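Local coordinates for MSM0271 protein (Mycobacterium smegmatis, PDB 5SUH), which probably forms part of the shell of the RMM bacterial microcompartment, as a trimeric, double-ringed building block of the BMC family, at residues Q151-L156 / I165-S170; L140-I145 / V221-I226. All coordinates share one frame; numbering follows the deposited sequence.

Contact 1. Residues Q151-L156 / I165-S170; sequences QHAVIL and ILPGQS
Ile165 meets Ala153, a small residue on the flank of helix 150-156. Its CG2 branch lies 4.4 Å from Ala153 CB. CG1 stands anti to the backbone N (chi1 -171°), which leaves CG2 as the branch that turns to the helix. The carbonyl also faces the methyl, with Ile165 O 4.0 Å from Ala153 CB. That oxygen is satisfied elsewhere, by a hydrogen bond from Asn157 ND2 just past the helix. Further along the helix, Leu156 also leaves the helix toward 165-170, and both it and Ile165 rest their side chains on Leu171 of strand 170-177.

The Leu166 side chain starts out away from the helix and packs on Asp150 of the third subunit and Tyr59 of the fourth. Pro167 then comes alongside Ala153, with its CG 4.2 Å from Ala153 CB. Ala153 and Pro167 are the nearest pair of CA atoms across the two segments, 5.8 Å apart. The Ala153 methyl carries the touching on the helix side, and it packs against backbone as well as against Ile165 CG2 and Pro167 CG.

The chain reverses at this point in a type II beta turn from Leu166 to Gln169. It lies within the second circularly permuted BMC range, between helix 150-156 and strand 170-177. Pro167 and Gly168 occupy the two central positions. Gly168 has a positive phi of 104°, which suits glycine. Gln169 N closes the turn on Leu166 O at 3.2 Å. The Gln169 side chain folds back over the turn, and its OE1 takes the N-H of Leu166 at 2.9 Å. This bond is almost straight (178°) and uses a lone pair in the carbonyl plane. Both polar backbone groups of Leu166 are therefore held by Gln169. Ser170 starts the strand, and its OG is hydrogen-bonded to Thr216 OG1.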
# COMPACT_ATOMS: atom_id res chain seq x y z
N GLN A 151 -5.86 26.14 -2.63
CA GLN A 151 -4.93 25.19 -3.25
C GLN A 151 -3.98 24.58 -2.20
O GLN A 151 -3.60 23.40 -2.28
CB GLN A 151 -4.14 25.87 -4.37
CG GLN A 151 -4.87 25.91 -5.71
CD GLN A 151 -4.01 26.43 -6.86
OE1 GLN A 151 -3.91 25.81 -7.91
NE2 GLN A 151 -3.42 27.60 -6.67
N HIS A 152 -3.62 25.36 -1.19
CA HIS A 152 -2.81 24.85 -0.11
C HIS A 152 -3.60 23.81 0.69
O HIS A 152 -3.09 22.74 1.00
CB HIS A 152 -2.34 26.00 0.80
CG HIS A 152 -1.35 25.59 1.84
ND1 HIS A 152 -0.89 26.46 2.81
CD2 HIS A 152 -0.70 24.42 2.04
CE1 HIS A 152 -0.03 25.82 3.59
NE2 HIS A 152 0.11 24.58 3.14
N ALA A 153 -4.87 24.14 0.98
CA ALA A 153 -5.75 23.26 1.75
C ALA A 153 -6.00 21.94 1.01
O ALA A 153 -5.95 20.86 1.62
CB ALA A 153 -7.09 23.98 2.06
N VAL A 154 -6.23 22.01 -0.30
CA VAL A 154 -6.52 20.79 -1.02
C VAL A 154 -5.31 19.83 -1.05
O VAL A 154 -5.48 18.63 -0.80
CB VAL A 154 -6.98 21.08 -2.46
CG1 VAL A 154 -7.15 19.80 -3.17
CG2 VAL A 154 -8.32 21.76 -2.47
N ILE A 155 -4.09 20.33 -1.31
CA ILE A 155 -2.93 19.42 -1.36
C ILE A 155 -2.47 19.03 0.04
O ILE A 155 -1.93 17.94 0.24
CB ILE A 155 -1.75 20.02 -2.16
CG1 ILE A 155 -0.73 18.93 -2.51
CG2 ILE A 155 -1.09 21.20 -1.41
CD1 ILE A 155 0.41 19.42 -3.42
N LEU A 156 -2.73 19.89 1.02
CA LEU A 156 -2.42 19.57 2.40
C LEU A 156 -3.31 18.39 2.83
O LEU A 156 -2.83 17.46 3.48
CB LEU A 156 -2.65 20.78 3.31
CG LEU A 156 -1.87 20.83 4.62
CD1 LEU A 156 -1.88 22.23 5.19
CD2 LEU A 156 -2.44 19.87 5.62
N ILE A 165 -8.56 20.31 6.96
CA ILE A 165 -8.59 21.75 7.12
C ILE A 165 -9.30 22.34 5.91
O ILE A 165 -9.16 21.84 4.79
CB ILE A 165 -7.18 22.32 7.26
CG1 ILE A 165 -7.23 23.79 7.65
CG2 ILE A 165 -6.36 22.06 6.00
CD1 ILE A 165 -5.92 24.34 8.10
N LEU A 166 -10.14 23.34 6.16
CA LEU A 166 -10.92 24.02 5.11
C LEU A 166 -10.30 25.38 4.71
O LEU A 166 -9.66 26.04 5.55
CB LEU A 166 -12.36 24.22 5.56
CG LEU A 166 -13.14 22.94 5.87
CD1 LEU A 166 -14.53 23.30 6.37
CD2 LEU A 166 -13.22 22.01 4.66
N PRO A 167 -10.49 25.79 3.45
CA PRO A 167 -9.89 27.08 3.02
C PRO A 167 -10.40 28.22 3.89
O PRO A 167 -11.59 28.22 4.19
CB PRO A 167 -10.36 27.23 1.56
CG PRO A 167 -10.71 25.83 1.10
CD PRO A 167 -11.22 25.12 2.36
N GLY A 168 -9.53 29.13 4.34
CA GLY A 168 -10.00 30.23 5.18
C GLY A 168 -9.68 30.07 6.65
O GLY A 168 -9.68 31.04 7.43
N GLN A 169 -9.46 28.83 7.06
CA GLN A 169 -9.06 28.57 8.42
C GLN A 169 -7.58 28.97 8.63
O GLN A 169 -6.79 29.06 7.66
CB GLN A 169 -9.27 27.10 8.75
CG GLN A 169 -10.74 26.67 8.92
CD GLN A 169 -10.81 25.25 9.50
OE1 GLN A 169 -10.50 24.25 8.84
NE2 GLN A 169 -11.18 25.18 10.78
N SER A 170 -7.20 29.18 9.89
CA SER A 170 -5.80 29.42 10.21
C SER A 170 -5.12 28.09 10.57
O SER A 170 -5.73 27.19 11.17
CB SER A 170 -5.67 30.43 11.35
OG SER A 170 -6.14 31.70 10.94

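Contact 2. Residues L140-I145 / V221-I226; sequences LFHDII and VARDHI
Asp224 OD1 takes two N-H groups of Arg223, the residue that meets both His142 and Ile144 across the contact. The salt bridge from Arg223 NH1 to Asp224 OD1 is 3.0 Å long. It lies close to the guanidinium plane and arrives on the syn side, but 31° out of the carboxylate plane. The bond from Arg223 NE to the same oxygen is weak, at 3.4 Å. The arginine's CG extends opposite the backbone N (chi1 178°), and the chain stays extended at chi2. This brings Arg223 CD 3.9 Å from His142 ND1, oblique to the ring. A bend at chi3 then turns the guanidinium to meet Asp224 and Ile144. Ile144 CD1 lies over one face of it, 3.8 Å from Arg223 NH2.

The contact sets helix 216-232 over strand 138-145, outermost within this chain in its four-stranded antiparallel sheet. His142 and Ile144 point to the helix. Asp143, between them, points away and forms a salt bridge with Arg80 of the second subunit. Tyr174 on the adjacent strand touches both His142 and Arg223.

His142 ND1 is 5.0 Å from Arg223 NE. The positive charge would probably disfavour protonation of the histidine, though Asp224 should offset part of that effect.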
# COMPACT_ATOMS: atom_id res chain seq x y z
N LEU A 140 11.97 22.91 17.09
CA LEU A 140 12.66 23.06 15.79
C LEU A 140 12.04 24.16 14.93
O LEU A 140 12.73 24.84 14.20
CB LEU A 140 12.65 21.75 15.00
CG LEU A 140 13.42 20.56 15.61
CD1 LEU A 140 13.35 19.29 14.77
CD2 LEU A 140 14.84 20.95 15.87
N PHE A 141 10.72 24.31 15.02
CA PHE A 141 9.99 25.27 14.21
C PHE A 141 8.54 25.42 14.71
O PHE A 141 7.95 24.48 15.24
CB PHE A 141 10.01 24.86 12.72
CG PHE A 141 9.40 25.88 11.79
CD1 PHE A 141 10.16 26.96 11.33
CD2 PHE A 141 8.07 25.77 11.38
CE1 PHE A 141 9.61 27.91 10.48
CE2 PHE A 141 7.50 26.73 10.53
CZ PHE A 141 8.28 27.80 10.09
N HIS A 142 8.00 26.63 14.59
CA HIS A 142 6.55 26.83 14.72
C HIS A 142 6.15 28.10 13.94
O HIS A 142 6.97 29.00 13.73
CB HIS A 142 6.08 26.88 16.19
CG HIS A 142 6.71 27.97 17.00
ND1 HIS A 142 6.45 29.31 16.79
CD2 HIS A 142 7.58 27.91 18.03
CE1 HIS A 142 7.14 30.03 17.65
NE2 HIS A 142 7.84 29.21 18.42
N ASP A 143 4.90 28.13 13.48
CA ASP A 143 4.36 29.24 12.71
C ASP A 143 2.85 29.16 12.62
O ASP A 143 2.27 28.07 12.74
CB ASP A 143 4.96 29.26 11.31
CG ASP A 143 4.86 30.63 10.64
OD1 ASP A 143 4.40 31.61 11.28
OD2 ASP A 143 5.22 30.70 9.45
N ILE A 144 2.20 30.31 12.40
CA ILE A 144 0.75 30.38 12.20
C ILE A 144 0.48 30.98 10.82
O ILE A 144 0.76 32.14 10.59
CB ILE A 144 0.05 31.21 13.31
CG1 ILE A 144 0.15 30.49 14.64
CG2 ILE A 144 -1.42 31.45 12.99
CD1 ILE A 144 -0.40 31.28 15.80
N ILE A 145 -0.03 30.15 9.92
CA ILE A 145 -0.44 30.57 8.58
C ILE A 145 -1.93 30.92 8.64
O ILE A 145 -2.79 30.03 8.78
CB ILE A 145 -0.21 29.44 7.52
CG1 ILE A 145 1.27 29.26 7.24
CG2 ILE A 145 -0.93 29.77 6.20
CD1 ILE A 145 1.92 28.22 8.05
N VAL A 221 -3.88 30.50 20.97
CA VAL A 221 -3.99 30.03 22.34
C VAL A 221 -3.29 28.67 22.51
O VAL A 221 -2.62 28.43 23.53
CB VAL A 221 -5.46 29.94 22.77
CG1 VAL A 221 -5.64 29.18 24.11
CG2 VAL A 221 -6.01 31.33 22.89
N ALA A 222 -3.44 27.80 21.52
CA ALA A 222 -2.80 26.47 21.58
C ALA A 222 -1.28 26.59 21.48
O ALA A 222 -0.57 26.00 22.30
CB ALA A 222 -3.32 25.59 20.51
N ARG A 223 -0.78 27.40 20.55
CA ARG A 223 0.67 27.53 20.41
C ARG A 223 1.34 28.05 21.70
O ARG A 223 2.37 27.51 22.13
CB ARG A 223 1.04 28.46 19.26
CG ARG A 223 2.57 28.63 19.16
CD ARG A 223 2.95 29.90 18.49
NE ARG A 223 2.45 31.01 19.29
CZ ARG A 223 2.33 32.27 18.85
NH1 ARG A 223 1.84 33.20 19.66
NH2 ARG A 223 2.67 32.60 17.60
N ASP A 224 0.76 29.09 22.31
CA ASP A 224 1.30 29.66 23.57
C ASP A 224 1.35 28.61 24.69
O ASP A 224 2.32 28.53 25.45
CB ASP A 224 0.48 30.87 24.04
CG ASP A 224 0.66 32.10 23.14
OD1 ASP A 224 1.70 32.17 22.44
OD2 ASP A 224 -0.24 33.00 23.15
N HIS A 225 0.28 27.83 24.81
CA HIS A 225 0.24 26.81 25.83
C HIS A 225 1.28 25.71 25.56
O HIS A 225 2.00 25.27 26.47
CB HIS A 225 -1.16 26.24 25.91
CG HIS A 225 -1.33 25.16 26.93
ND1 HIS A 225 -1.08 25.35 28.27
CD2 HIS A 225 -1.81 23.90 26.82
CE1 HIS A 225 -1.36 24.24 28.93
NE2 HIS A 225 -1.81 23.34 28.07
N ILE A 226 1.37 25.28 24.31
CA ILE A 226 2.33 24.23 23.97
C ILE A 226 3.76 24.62 24.34
O ILE A 226 4.52 23.82 24.90
CB ILE A 226 2.29 23.88 22.47
CG1 ILE A 226 0.99 23.18 22.11
CG2 ILE A 226 3.45 22.97 22.08
CD1 ILE A 226 0.88 22.97 20.57

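How the contacts relate
After the first BMC range, the chain enters strand 138-145, the early half of contact 2. It then forms helix 150-156 and soon returns through 165-170, so contact 1 closes a short loop. Strand 170-177 follows, pairing antiparallel with strand 138-145. After helix 182-192 and two more strands, helix 216-232 completes contact 2 and closes a much longer loop. The short loop lies wholly within the long one, and the two do not cross. Contact 1 ties helix 150-156 to the loop that leads into strand 170-177; contact 2 ties the covering helix to the sheet. Their centres are 18 Å apart, and they meet where Ser170 CB packs 3.9 Å from Ile145 O. Both also touch the second subunit.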